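Local coordinates for glycoside hydrolase family 81 (Clostridium thermocellum, PDB 6FOP), which probably hydrolyses beta-1,3-glucans such as laminarin, contributing to their breakdown by the cellulosome of its host bacterium, at residues A18-A23 with Y392-W397; R144-G149 with T187-C192; Y300-I305 with L523-V528; A319-I324 with E357-I362. All blocks are in the same frame, centred on the assembly; numbering follows the deposited sequence.

Interaction 1: A18-A23 with Y392-W397; sequences AKVPQA and YYDSNW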
loop_
_atom_site.group_PDB
_atom_site.type_symbol
_atom_site.label_atom_id
_atom_site.label_comp_id
_atom_site.label_asym_id
_atom_site.label_seq_id
_atom_site.Cartn_x
_atom_site.Cartn_y
_atom_site.Cartn_z
ATOM N N ALA A 18 13.562 -10.896 -23.271
ATOM C CA ALA A 18 12.866 -10.154 -22.224
ATOM C C ALA A 18 11.380 -10.292 -22.455
ATOM O O ALA A 18 10.922 -10.392 -23.604
ATOM C CB ALA A 18 13.283 -8.685 -22.204
ATOM N N LYS A 19 10.633 -10.341 -21.355
ATOM C CA LYS A 19 9.213 -10.567 -21.405
ATOM C C LYS A 19 8.480 -9.351 -20.872
ATOM O O LYS A 19 9.020 -8.560 -20.091
ATOM C CB LYS A 19 8.852 -11.829 -20.620
ATOM C CG LYS A 19 9.400 -13.131 -21.244
ATOM C CD LYS A 19 8.688 -13.445 -22.571
ATOM C CE LYS A 19 9.383 -14.498 -23.417
ATOM N NZ LYS A 19 8.821 -14.573 -24.806
ATOM N N VAL A 20 7.242 -9.195 -21.333
ATOM C CA VAL A 20 6.403 -8.057 -20.994
ATOM C C VAL A 20 5.051 -8.582 -20.583
ATOM O O VAL A 20 4.728 -9.749 -20.838
ATOM C CB VAL A 20 6.253 -7.051 -22.167
ATOM C CG1 VAL A 20 7.578 -6.385 -22.447
ATOM C CG2 VAL A 20 5.684 -7.699 -23.437
ATOM N N PRO A 21 4.240 -7.725 -19.952
ATOM C CA PRO A 21 2.885 -8.198 -19.667
ATOM C C PRO A 21 2.089 -8.517 -20.930
ATOM O O PRO A 21 2.380 -7.989 -22.000
ATOM C CB PRO A 21 2.231 -7.024 -18.957
ATOM C CG PRO A 21 3.308 -6.118 -18.588
ATOM C CD PRO A 21 4.475 -6.354 -19.469
ATOM N N GLN A 22 1.076 -9.367 -20.770
ATOM C CA GLN A 22 0.245 -9.811 -21.880
ATOM C C GLN A 22 -0.260 -8.648 -22.746
ATOM O O GLN A 22 -0.547 -7.542 -22.264
ATOM C CB GLN A 22 -0.938 -10.629 -21.368
ATOM C CG GLN A 22 -1.869 -9.859 -20.469
ATOM C CD GLN A 22 -2.959 -10.699 -19.865
ATOM O OE1 GLN A 22 -2.705 -11.729 -19.226
ATOM N NE2 GLN A 22 -4.186 -10.243 -20.026
ATOM N N ALA A 23 -0.386 -8.943 -24.025
ATOM C CA ALA A 23 -0.895 -7.975 -24.996
ATOM C C ALA A 23 -2.354 -7.608 -24.747
ATOM O O ALA A 23 -2.734 -6.446 -24.903
ATOM C CB ALA A 23 -0.745 -8.535 -26.398
ATOM N N TYR A 392 12.939 -0.203 -19.722
ATOM C CA TYR A 392 12.095 -0.302 -20.906
ATOM C C TYR A 392 10.712 0.230 -20.572
ATOM O O TYR A 392 10.175 -0.087 -19.516
ATOM C CB TYR A 392 11.997 -1.797 -21.279
ATOM C CG TYR A 392 10.960 -2.141 -22.312
ATOM C CD1 TYR A 392 11.248 -2.059 -23.655
ATOM C CD2 TYR A 392 9.698 -2.597 -21.934
ATOM C CE1 TYR A 392 10.301 -2.378 -24.606
ATOM C CE2 TYR A 392 8.743 -2.925 -22.879
ATOM C CZ TYR A 392 9.053 -2.828 -24.218
ATOM O OH TYR A 392 8.126 -3.154 -25.187
ATOM N N TYR A 393 10.116 0.995 -21.484
ATOM C CA TYR A 393 8.751 1.489 -21.282
ATOM C C TYR A 393 7.791 0.660 -22.126
ATOM O O TYR A 393 7.927 0.593 -23.366
ATOM C CB TYR A 393 8.637 2.949 -21.682
ATOM C CG TYR A 393 7.260 3.514 -21.434
ATOM C CD1 TYR A 393 6.828 3.849 -20.159
ATOM C CD2 TYR A 393 6.391 3.747 -22.470
ATOM C CE1 TYR A 393 5.562 4.348 -19.935
ATOM C CE2 TYR A 393 5.129 4.234 -22.244
ATOM C CZ TYR A 393 4.714 4.548 -20.981
ATOM O OH TYR A 393 3.443 5.069 -20.823
ATOM N N ASP A 394 6.863 -0.016 -21.442
ATOM C CA ASP A 394 5.767 -0.721 -22.089
ATOM C C ASP A 394 4.630 0.272 -22.305
ATOM O O ASP A 394 4.122 0.826 -21.339
ATOM C CB ASP A 394 5.338 -1.896 -21.215
ATOM C CG ASP A 394 4.162 -2.675 -21.801
ATOM O OD1 ASP A 394 3.052 -2.123 -21.905
ATOM O OD2 ASP A 394 4.360 -3.841 -22.170
ATOM N N SER A 395 4.285 0.537 -23.565
ATOM C CA SER A 395 3.257 1.536 -23.891
ATOM C C SER A 395 1.873 0.922 -24.102
ATOM O O SER A 395 0.938 1.617 -24.473
ATOM C CB SER A 395 3.652 2.322 -25.127
ATOM O OG SER A 395 3.767 1.440 -26.225
ATOM N N ASN A 396 1.752 -0.386 -23.931
ATOM C CA ASN A 396 0.441 -1.050 -23.929
ATOM C C ASN A 396 -0.244 -0.803 -22.582
ATOM O O ASN A 396 -1.333 -0.259 -22.511
ATOM C CB ASN A 396 0.675 -2.538 -24.220
ATOM C CG ASN A 396 -0.603 -3.320 -24.368
ATOM O OD1 ASN A 396 -1.595 -2.823 -24.914
ATOM N ND2 ASN A 396 -0.585 -4.561 -23.893
ATOM N N TRP A 397 0.450 -1.187 -21.508
ATOM C CA TRP A 397 -0.005 -0.927 -20.145
ATOM C C TRP A 397 0.393 0.466 -19.644
ATOM O O TRP A 397 -0.364 1.110 -18.913
ATOM C CB TRP A 397 0.525 -1.998 -19.175
ATOM C CG TRP A 397 -0.097 -3.350 -19.406
ATOM C CD1 TRP A 397 0.265 -4.264 -20.365
ATOM C CD2 TRP A 397 -1.212 -3.919 -18.716
ATOM N NE1 TRP A 397 -0.537 -5.375 -20.293
ATOM C CE2 TRP A 397 -1.461 -5.185 -19.300
ATOM C CE3 TRP A 397 -2.024 -3.486 -17.672
ATOM C CZ2 TRP A 397 -2.479 -6.032 -18.845
ATOM C CZ3 TRP A 397 -3.034 -4.315 -17.230
ATOM C CH2 TRP A 397 -3.255 -5.572 -17.814
HETATM O O HOH W 1 2.256 -5.436 -23.011
#
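An Asx motif at Asp394 shapes the turn after strand 390-394, and this turn presents Asn396 and Trp397 to Gln22 and Ala23 of the N-terminal loop. Strand 390-394 pairs with strand 399-403, so the turn is the tip of a two-stranded antiparallel hairpin. The motif is closed by Trp397 N, which donates to Asp394 OD1 at 2.8 Å, nearly in line with the C-O bond. Asn396 N gives the same oxygen a weaker bond.

Two side-chain donors then reach backbone oxygens of the loop. Trp397 NE1 meets Gln22 O at 2.9 Å with an N-H...O angle of 167°. The oxygen lies in the indole plane, and the donor lies in the carbonyl plane. Asn396 ND2 gives a 3.0 Å bond to Ala23 O, but here the donor stands above the carbonyl plane. Asn396 CG is anti to its backbone N (chi1 -175°), which carries the amide out toward the 18-23 loop.

One water ties the middle together. It donates to Pro21 O and to Asp394 OD2, and it accepts from Asn396 ND2. The amide nitrogen of Asn396 therefore serves both Ala23 O and the water.

Apolar contacts flank this polar seam. Pro21 slides past the indole in the opposite direction, and Pro21 CB lies 3.7 Å from Trp397 CD1. Trp46 of helix 43-46 stacks on the Trp397 ring and also touches Pro21. One residue earlier, Val20 CG1 lies 3.7 Å from Tyr392 CE2, the two side chains crossing at about a right angle.

Interaction 2: R144-G149 with T187-C192; sequences RIDFSG and TGTITC. With MG (magnesium ion), chain B.
Phe147 and Gly188 meet where strand 143-147 ends and the chain leads into its antiparallel neighbour, strand 189-193, beside a magnesium ion. The ion is bound by Asp146 OD1 at 2.3 Å, by Phe147 O at 2.4 Å and by two waters. Gly188 also belongs to the site, but its O is farther, 2.7 Å from the ion.

Second-shell groups hold the two bound waters: Gly149 O accepts from one, and Thr189 OG1 is hydrogen-bonded to the other at 2.6 Å. Asp146 and Thr189 point to the same face. With CG anti to the backbone N (chi1 -180°), the Asp146 carboxylate lies beside the ion, and its OD1 is 3.6 Å from Thr189 OG1.

The strand pairing sets these groups in place. Phe147 N donates to Gly188 O at 2.9 Å, nearly along the C=O axis. Ile145 and Ile190 form a hydrogen-bonded pair. Asp146 with Thr189 and Arg144 with Thr191 are non-hydrogen-bonded pairs. Thr187 OG1 accepts from Thr189 N in an ST turn.

On the face of Ile145 and Ile190, Ile190 CD1 reaches Phe147 CE1 at 3.9 Å. On the other, Arg144 sends its NE to His93 O, while its CG packs 3.4 Å from Thr189 CG2.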
loop_
_atom_site.group_PDB
_atom_site.type_symbol
_atom_site.label_atom_id
_atom_site.label_comp_id
_atom_site.label_asym_id
_atom_site.label_seq_id
_atom_site.Cartn_x
_atom_site.Cartn_y
_atom_site.Cartn_z
ATOM N N ARG A 144 -31.760 -9.842 -13.899
ATOM C CA ARG A 144 -32.190 -11.179 -13.552
ATOM C C ARG A 144 -31.300 -11.589 -12.404
ATOM O O ARG A 144 -30.113 -11.838 -12.616
ATOM C CB ARG A 144 -32.027 -12.112 -14.764
ATOM C CG ARG A 144 -32.476 -13.555 -14.518
ATOM C CD ARG A 144 -32.342 -14.377 -15.800
ATOM N NE ARG A 144 -30.955 -14.495 -16.258
ATOM C CZ ARG A 144 -30.069 -15.392 -15.829
ATOM N NH1 ARG A 144 -30.401 -16.317 -14.916
ATOM N NH2 ARG A 144 -28.829 -15.417 -16.323
ATOM N N ILE A 145 -31.855 -11.564 -11.193
ATOM C CA ILE A 145 -31.095 -11.791 -9.962
ATOM C C ILE A 145 -31.193 -13.260 -9.584
ATOM O O ILE A 145 -32.227 -13.737 -9.065
ATOM C CB ILE A 145 -31.564 -10.872 -8.811
ATOM C CG1 ILE A 145 -31.739 -9.420 -9.313
ATOM C CG2 ILE A 145 -30.595 -10.967 -7.630
ATOM C CD1 ILE A 145 -30.522 -8.769 -9.930
ATOM N N ASP A 146 -30.116 -13.987 -9.881
ATOM C CA ASP A 146 -30.037 -15.429 -9.701
ATOM C C ASP A 146 -29.401 -15.732 -8.354
ATOM O O ASP A 146 -28.171 -15.654 -8.189
ATOM C CB ASP A 146 -29.223 -16.019 -10.857
ATOM C CG ASP A 146 -29.074 -17.518 -10.796
ATOM O OD1 ASP A 146 -29.633 -18.161 -9.897
ATOM O OD2 ASP A 146 -28.350 -18.052 -11.673
ATOM N N PHE A 147 -30.240 -16.016 -7.368
ATOM C CA PHE A 147 -29.780 -16.267 -5.989
ATOM C C PHE A 147 -29.157 -17.649 -5.839
ATOM O O PHE A 147 -29.480 -18.585 -6.596
ATOM C CB PHE A 147 -30.943 -16.116 -4.992
ATOM C CG PHE A 147 -31.365 -14.695 -4.770
ATOM C CD1 PHE A 147 -32.270 -14.091 -5.623
ATOM C CD2 PHE A 147 -30.807 -13.948 -3.726
ATOM C CE1 PHE A 147 -32.640 -12.756 -5.433
ATOM C CE2 PHE A 147 -31.167 -12.626 -3.526
ATOM C CZ PHE A 147 -32.068 -12.023 -4.394
ATOM N N SER A 148 -28.241 -17.762 -4.880
ATOM C CA SER A 148 -27.710 -19.055 -4.458
ATOM C C SER A 148 -28.710 -19.706 -3.500
ATOM O O SER A 148 -28.560 -19.643 -2.271
ATOM C CB SER A 148 -26.344 -18.883 -3.812
ATOM O OG SER A 148 -25.880 -20.122 -3.350
ATOM N N GLY A 149 -29.712 -20.347 -4.073
ATOM C CA GLY A 149 -30.892 -20.811 -3.324
ATOM C C GLY A 149 -32.041 -19.815 -3.461
ATOM O O GLY A 149 -32.096 -19.036 -4.397
ATOM N N THR A 187 -39.065 -17.842 -5.898
ATOM C CA THR A 187 -38.161 -18.744 -6.611
ATOM C C THR A 187 -36.707 -18.288 -6.384
ATOM O O THR A 187 -36.419 -17.302 -5.666
ATOM C CB THR A 187 -38.445 -18.807 -8.138
ATOM O OG1 THR A 187 -37.884 -17.655 -8.812
ATOM C CG2 THR A 187 -39.953 -18.941 -8.431
ATOM N N GLY A 188 -35.798 -19.040 -6.994
ATOM C CA GLY A 188 -34.390 -18.771 -6.931
ATOM C C GLY A 188 -33.914 -17.704 -7.866
ATOM O O GLY A 188 -32.742 -17.338 -7.776
ATOM N N THR A 189 -34.766 -17.209 -8.768
ATOM C CA THR A 189 -34.397 -16.092 -9.641
ATOM C C THR A 189 -35.494 -15.039 -9.636
ATOM O O THR A 189 -36.652 -15.342 -9.967
ATOM C CB THR A 189 -34.111 -16.555 -11.093
ATOM O OG1 THR A 189 -32.956 -17.397 -11.107
ATOM C CG2 THR A 189 -33.852 -15.381 -12.023
ATOM N N ILE A 190 -35.142 -13.814 -9.265
ATOM C CA ILE A 190 -36.092 -12.716 -9.289
ATOM C C ILE A 190 -35.675 -11.785 -10.401
ATOM O O ILE A 190 -34.522 -11.319 -10.417
ATOM C CB ILE A 190 -36.130 -11.951 -7.938
ATOM C CG1 ILE A 190 -36.480 -12.922 -6.797
ATOM C CG2 ILE A 190 -37.103 -10.787 -7.993
ATOM C CD1 ILE A 190 -36.544 -12.312 -5.409
ATOM N N THR A 191 -36.612 -11.492 -11.297
ATOM C CA THR A 191 -36.367 -10.557 -12.404
ATOM C C THR A 191 -37.034 -9.237 -12.108
ATOM O O THR A 191 -38.203 -9.198 -11.716
ATOM C CB THR A 191 -36.842 -11.152 -13.745
ATOM O OG1 THR A 191 -36.145 -12.394 -13.961
ATOM C CG2 THR A 191 -36.564 -10.217 -14.912
ATOM N N CYS A 192 -36.266 -8.159 -12.257
ATOM C CA CYS A 192 -36.789 -6.828 -12.072
ATOM C C CYS A 192 -37.315 -6.337 -13.413
ATOM O O CYS A 192 -36.526 -6.161 -14.350
ATOM C CB CYS A 192 -35.697 -5.898 -11.564
ATOM S SG CYS A 192 -36.283 -4.224 -11.295
HETATM MG MG MG B . -30.892 -19.260 -8.348
HETATM O O HOH W 2 -31.557 -20.837 -6.817
HETATM O O HOH W 3 -32.475 -19.746 -9.990
#

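Interaction 3: Y300-I305 with L523-V528; sequences YRYHGI and LYTTEV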
loop_
_atom_site.group_PDB
_atom_site.type_symbol
_atom_site.label_atom_id
_atom_site.label_comp_id
_atom_site.label_asym_id
_atom_site.label_seq_id
_atom_site.Cartn_x
_atom_site.Cartn_y
_atom_site.Cartn_z
ATOM N N TYR A 300 -3.460 12.191 10.410
ATOM C CA TYR A 300 -2.461 11.460 11.165
ATOM C C TYR A 300 -1.342 12.387 11.582
ATOM O O TYR A 300 -0.992 13.296 10.873
ATOM C CB TYR A 300 -1.892 10.351 10.291
ATOM C CG TYR A 300 -2.916 9.376 9.720
ATOM C CD1 TYR A 300 -3.882 8.779 10.516
ATOM C CD2 TYR A 300 -2.847 8.983 8.393
ATOM C CE1 TYR A 300 -4.810 7.872 9.975
ATOM C CE2 TYR A 300 -3.747 8.085 7.850
ATOM C CZ TYR A 300 -4.710 7.515 8.646
ATOM O OH TYR A 300 -5.591 6.628 8.075
ATOM N N ARG A 301 -0.711 12.079 12.697
ATOM C CA ARG A 301 0.530 12.752 13.083
ATOM C C ARG A 301 1.707 12.053 12.389
ATOM O O ARG A 301 1.861 10.833 12.441
ATOM C CB ARG A 301 0.695 12.739 14.593
ATOM C CG ARG A 301 -0.314 13.610 15.299
ATOM C CD ARG A 301 0.090 13.946 16.728
ATOM N NE ARG A 301 -1.041 14.441 17.509
ATOM C CZ ARG A 301 -1.536 15.675 17.438
ATOM N NH1 ARG A 301 -1.013 16.581 16.611
ATOM N NH2 ARG A 301 -2.579 16.009 18.201
ATOM N N TYR A 302 2.530 12.877 11.755
ATOM C CA TYR A 302 3.784 12.459 11.161
ATOM C C TYR A 302 4.872 12.683 12.206
ATOM O O TYR A 302 4.895 13.723 12.857
ATOM C CB TYR A 302 4.045 13.322 9.944
ATOM C CG TYR A 302 5.415 13.184 9.307
ATOM C CD1 TYR A 302 5.806 12.009 8.664
ATOM C CD2 TYR A 302 6.287 14.260 9.293
ATOM C CE1 TYR A 302 7.026 11.897 8.041
ATOM C CE2 TYR A 302 7.519 14.168 8.666
ATOM C CZ TYR A 302 7.885 12.988 8.036
ATOM O OH TYR A 302 9.100 12.897 7.406
ATOM N N HIS A 303 5.759 11.707 12.383
ATOM C CA HIS A 303 6.770 11.753 13.436
ATOM C C HIS A 303 8.181 11.967 12.933
ATOM O O HIS A 303 9.144 11.787 13.704
ATOM C CB HIS A 303 6.706 10.482 14.276
ATOM C CG HIS A 303 5.401 10.330 14.972
ATOM N ND1 HIS A 303 5.146 10.909 16.192
ATOM C CD2 HIS A 303 4.251 9.722 14.598
ATOM C CE1 HIS A 303 3.895 10.655 16.543
ATOM N NE2 HIS A 303 3.339 9.928 15.598
ATOM N N GLY A 304 8.326 12.330 11.665
ATOM C CA GLY A 304 9.633 12.597 11.077
ATOM C C GLY A 304 10.292 11.312 10.610
ATOM O O GLY A 304 9.985 10.215 11.108
ATOM N N ILE A 305 11.227 11.458 9.682
ATOM C CA ILE A 305 12.206 10.416 9.390
ATOM C C ILE A 305 13.578 11.063 9.373
ATOM O O ILE A 305 13.697 12.282 9.223
ATOM C CB ILE A 305 11.930 9.683 8.053
ATOM C CG1 ILE A 305 12.113 10.587 6.838
ATOM C CG2 ILE A 305 10.531 9.051 8.059
ATOM C CD1 ILE A 305 12.201 9.818 5.564
ATOM N N LEU A 523 2.206 8.793 1.553
ATOM C CA LEU A 523 2.346 7.335 1.425
ATOM C C LEU A 523 2.886 6.684 2.675
ATOM O O LEU A 523 2.361 5.676 3.149
ATOM C CB LEU A 523 3.203 6.991 0.209
ATOM C CG LEU A 523 2.658 7.458 -1.144
ATOM C CD1 LEU A 523 3.733 7.373 -2.225
ATOM C CD2 LEU A 523 1.442 6.615 -1.546
ATOM N N TYR A 524 3.989 7.231 3.170
ATOM C CA TYR A 524 4.662 6.692 4.335
ATOM C C TYR A 524 3.765 6.678 5.557
ATOM O O TYR A 524 3.599 5.648 6.226
ATOM C CB TYR A 524 5.919 7.540 4.609
ATOM C CG TYR A 524 6.662 7.179 5.876
ATOM C CD1 TYR A 524 7.593 6.146 5.911
ATOM C CD2 TYR A 524 6.407 7.855 7.054
ATOM C CE1 TYR A 524 8.249 5.822 7.098
ATOM C CE2 TYR A 524 7.080 7.546 8.226
ATOM C CZ TYR A 524 7.992 6.527 8.247
ATOM O OH TYR A 524 8.636 6.231 9.416
ATOM N N THR A 525 3.182 7.827 5.875
ATOM C CA THR A 525 2.379 7.951 7.075
ATOM C C THR A 525 1.167 7.027 7.019
ATOM O O THR A 525 0.829 6.350 7.987
ATOM C CB THR A 525 1.980 9.422 7.269
ATOM O OG1 THR A 525 3.174 10.251 7.290
ATOM C CG2 THR A 525 1.238 9.613 8.562
ATOM N N THR A 526 0.520 6.993 5.848
ATOM C CA THR A 526 -0.684 6.178 5.731
ATOM C C THR A 526 -0.332 4.678 5.786
ATOM O O THR A 526 -0.975 3.926 6.526
ATOM C CB THR A 526 -1.434 6.507 4.453
ATOM O OG1 THR A 526 -1.729 7.907 4.396
ATOM C CG2 THR A 526 -2.752 5.726 4.422
ATOM N N GLU A 527 0.691 4.229 5.037
ATOM C CA GLU A 527 1.057 2.825 5.100
ATOM C C GLU A 527 1.417 2.383 6.504
ATOM O O GLU A 527 1.016 1.299 6.946
ATOM C CB GLU A 527 2.140 2.479 4.069
ATOM C CG GLU A 527 2.292 0.975 3.869
ATOM C CD GLU A 527 2.114 0.461 2.446
ATOM O OE1 GLU A 527 2.156 1.267 1.479
ATOM O OE2 GLU A 527 1.886 -0.768 2.303
ATOM N N VAL A 528 2.129 3.233 7.232
ATOM C CA VAL A 528 2.479 2.897 8.608
ATOM C C VAL A 528 1.194 2.692 9.441
ATOM O O VAL A 528 1.094 1.744 10.230
ATOM C CB VAL A 528 3.376 3.982 9.226
ATOM C CG1 VAL A 528 3.453 3.826 10.742
ATOM C CG2 VAL A 528 4.793 3.896 8.621
HETATM O O HOH W 4 7.834 7.559 11.671
#
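Tyr524 OH, which lies beside Ile305 CG2, is gripped by two polar partners. It accepts a 2.7 Å bond from a water in the plane of its ring, and it is bonded to Ala584 O. The same water makes a weak, long bond to Gly304 O, so it bridges helix and loop. No direct hydrogen bond joins the two segments.

Ile305 CG2 makes a CH-pi contact over the Tyr524 ring, 4.0 Å from its centroid and 29° off the ring normal. Val528 CG2 lies over the opposite face.

Gly304 N sits 3.5 Å above the centre of the Tyr302 ring, while Tyr524 CD2 stands at its edge. Tyr302 OH bonds to Pro671 O. Between the tyrosines, Thr525 CG2 lies 3.7 Å from Tyr300 CB, and Thr525 OG1 lies 3.5 Å from Tyr302 CD1. That hydroxyl bonds to Ile521 O. Tyr300 CE2 lies 4.0 Å from Thr526 OG1, which is at the ring edge. This second hydroxyl bonds to Tyr522 O, and Tyr300 OH to His266 O.

The contact lays the end of strand 295-301, of a three-stranded antiparallel sheet, and the loop after it on helix 514-534. Helix 494-511 touches both Ile305 and Tyr524.

Interaction 4: A319-I324 with E357-I362; sequences ALNRYI and EQLGNI. With MPD ((4S)-2-methyl-2,4-pentanediol), chain L.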
loop_
_atom_site.group_PDB
_atom_site.type_symbol
_atom_site.label_atom_id
_atom_site.label_comp_id
_atom_site.label_asym_id
_atom_site.label_seq_id
_atom_site.Cartn_x
_atom_site.Cartn_y
_atom_site.Cartn_z
ATOM N N ALA A 319 36.192 -1.151 15.743
ATOM C CA ALA A 319 35.489 -2.317 15.191
ATOM C C ALA A 319 34.470 -1.893 14.124
ATOM O O ALA A 319 34.410 -2.492 13.041
ATOM C CB ALA A 319 34.794 -3.110 16.273
ATOM N N LEU A 320 33.734 -0.821 14.409
ATOM C CA LEU A 320 32.765 -0.316 13.420
ATOM C C LEU A 320 33.456 0.056 12.119
ATOM O O LEU A 320 32.967 -0.237 11.024
ATOM C CB LEU A 320 31.987 0.849 14.019
ATOM C CG LEU A 320 30.840 1.380 13.176
ATOM C CD1 LEU A 320 29.747 0.350 13.114
ATOM C CD2 LEU A 320 30.254 2.667 13.713
ATOM N N ASN A 321 34.619 0.701 12.244
ATOM C CA ASN A 321 35.397 1.086 11.081
ATOM C C ASN A 321 35.852 -0.141 10.318
ATOM O O ASN A 321 35.858 -0.151 9.080
ATOM C CB ASN A 321 36.589 1.947 11.489
ATOM C CG ASN A 321 37.329 2.506 10.296
ATOM O OD1 ASN A 321 36.779 3.261 9.528
ATOM N ND2 ASN A 321 38.575 2.110 10.134
ATOM N N ARG A 322 36.278 -1.170 11.050
ATOM C CA ARG A 322 36.649 -2.401 10.370
ATOM C C ARG A 322 35.465 -3.029 9.623
ATOM O O ARG A 322 35.628 -3.516 8.485
ATOM C CB ARG A 322 37.245 -3.418 11.361
ATOM C CG ARG A 322 37.507 -4.787 10.737
ATOM C CD ARG A 322 38.351 -5.661 11.639
ATOM N NE ARG A 322 37.830 -5.768 12.995
ATOM C CZ ARG A 322 36.840 -6.574 13.377
ATOM N NH1 ARG A 322 36.243 -7.377 12.495
ATOM N NH2 ARG A 322 36.450 -6.564 14.650
ATOM N N TYR A 323 34.288 -3.010 10.236
ATOM C CA TYR A 323 33.108 -3.501 9.533
ATOM C C TYR A 323 32.842 -2.725 8.240
ATOM O O TYR A 323 32.476 -3.315 7.228
ATOM C CB TYR A 323 31.848 -3.483 10.433
ATOM C CG TYR A 323 31.986 -4.173 11.767
ATOM C CD1 TYR A 323 32.899 -5.186 11.984
ATOM C CD2 TYR A 323 31.203 -3.779 12.849
ATOM C CE1 TYR A 323 33.023 -5.784 13.235
ATOM C CE2 TYR A 323 31.318 -4.352 14.088
ATOM C CZ TYR A 323 32.270 -5.330 14.304
ATOM O OH TYR A 323 32.368 -5.900 15.553
ATOM N N ILE A 324 33.057 -1.417 8.288
ATOM C CA ILE A 324 32.939 -0.570 7.094
ATOM C C ILE A 324 33.963 -0.991 6.033
ATOM O O ILE A 324 33.619 -1.123 4.871
ATOM C CB ILE A 324 33.017 0.912 7.464
ATOM C CG1 ILE A 324 31.708 1.351 8.136
ATOM C CG2 ILE A 324 33.350 1.787 6.262
ATOM C CD1 ILE A 324 30.487 1.397 7.213
ATOM N N GLU A 357 31.154 8.001 6.490
ATOM C CA GLU A 357 31.399 9.435 6.590
ATOM C C GLU A 357 31.600 9.861 8.042
ATOM O O GLU A 357 32.547 10.611 8.364
ATOM C CB GLU A 357 30.241 10.225 5.983
ATOM C CG GLU A 357 30.144 10.062 4.478
ATOM C CD GLU A 357 28.879 10.577 3.871
ATOM O OE1 GLU A 357 27.874 10.653 4.601
ATOM O OE2 GLU A 357 28.903 10.848 2.646
ATOM N N GLN A 358 30.774 9.344 8.941
ATOM C CA GLN A 358 30.893 9.667 10.390
ATOM C C GLN A 358 32.251 9.254 10.954
ATOM O O GLN A 358 32.792 9.930 11.836
ATOM C CB GLN A 358 29.789 8.982 11.191
ATOM C CG GLN A 358 28.415 9.579 10.930
ATOM C CD GLN A 358 27.280 8.749 11.494
ATOM O OE1 GLN A 358 27.468 7.695 12.092
ATOM N NE2 GLN A 358 26.077 9.223 11.274
ATOM N N LEU A 359 32.782 8.141 10.447
ATOM C CA LEU A 359 34.070 7.639 10.910
ATOM C C LEU A 359 35.257 8.313 10.269
ATOM O O LEU A 359 36.385 8.084 10.716
ATOM C CB LEU A 359 34.150 6.138 10.660
ATOM C CG LEU A 359 33.209 5.287 11.505
ATOM C CD1 LEU A 359 33.050 3.930 10.849
ATOM C CD2 LEU A 359 33.728 5.102 12.916
ATOM N N GLY A 360 35.041 9.106 9.230
ATOM C CA GLY A 360 36.152 9.697 8.469
ATOM C C GLY A 360 36.827 8.696 7.547
ATOM O O GLY A 360 37.962 8.897 7.121
ATOM N N ASN A 361 36.112 7.631 7.198
ATOM C CA ASN A 361 36.644 6.605 6.300
ATOM C C ASN A 361 36.324 6.982 4.844
ATOM O O ASN A 361 35.338 6.560 4.249
ATOM C CB ASN A 361 36.120 5.231 6.682
ATOM C CG ASN A 361 36.871 4.116 5.975
ATOM O OD1 ASN A 361 37.347 4.294 4.838
ATOM N ND2 ASN A 361 37.012 2.966 6.651
ATOM N N ILE A 362 37.133 7.897 4.336
ATOM C CA ILE A 362 36.935 8.475 3.014
ATOM C C ILE A 362 37.113 7.416 1.940
ATOM O O ILE A 362 36.379 7.410 0.954
ATOM C CB ILE A 362 37.846 9.697 2.785
ATOM C CG1 ILE A 362 37.552 10.777 3.848
ATOM C CG2 ILE A 362 37.714 10.223 1.366
ATOM C CD1 ILE A 362 36.127 11.248 3.945
HETATM C C1 MPD L . 39.888 7.835 10.376
HETATM C C2 MPD L . 39.849 6.330 10.131
HETATM O O2 MPD L . 38.765 6.013 9.213
HETATM C CM MPD L . 41.168 5.934 9.466
HETATM C C3 MPD L . 39.730 5.511 11.432
HETATM C C4 MPD L . 38.542 5.745 12.391
HETATM O O4 MPD L . 38.469 4.695 13.385
HETATM C C5 MPD L . 38.668 7.033 13.197
#
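A Schellman motif at Gly360 ends helix 339-359, and Asn361 then caps the next helix, 362-379. This junction brings Leu359 and Asn361 against Asn321 of helix 317-329.

Asn361 is used at both ends of its side chain. Its OD1 caps Ala364 N. Its ND2 donates to Asn321 OD1 at 2.9 Å, with an N-H...O angle of 147°, and also to Asn325 OD1 one helical turn farther on. The donor stands above the carbonyl plane of Asn321, and the two amide planes are 42° apart. Asn321 CG is anti to its backbone N (chi1 -173°), which carries the amide toward Asn361.

Leu359 supplies the apolar part. Its CD1 does the touching, 3.7 Å from Asn321 CA and 4.0 Å from Ile324 CG1. Leu320 CG meets the same methyl at 4.1 Å. Ile324 CG2 rests 3.9 Å from Asn361 ND2.

A 2-methyl-2,4-pentanediol molecule, probably from the crystallisation liquor, lies beside the junction. Its O2 is 3.4 Å from Asn321 OD1, a weak contact.

Helices 317-329 and 339-359 thus pack together where one turns tightly into 362-379. Such helical pairs are consistent with the (alpha/alpha)6 barrel expected for the C-terminal domain of family 81.

None of the four contacts touches another. Interactions 3 and 4 are the closest in space, with centres 31 Å and nearest atoms about 13 Å apart. Helix 317-329 of interaction 4 follows strand 295-301 of interaction 3 in the chain. Interactions 2 and 4 lie on opposite sides of the chain's centre, 72 Å between their centres. Interaction 1 joins the N-terminal loop to the C-terminal family region, and the chain between its segments holds both interactions 2 and 4. Its segments alternate with those of interaction 3. Interaction 2 alone binds a metal directly; the Gln22 side chain is about 8 Å from a magnesium ion, and the Ile324 side chain about 8 Å from a sodium ion.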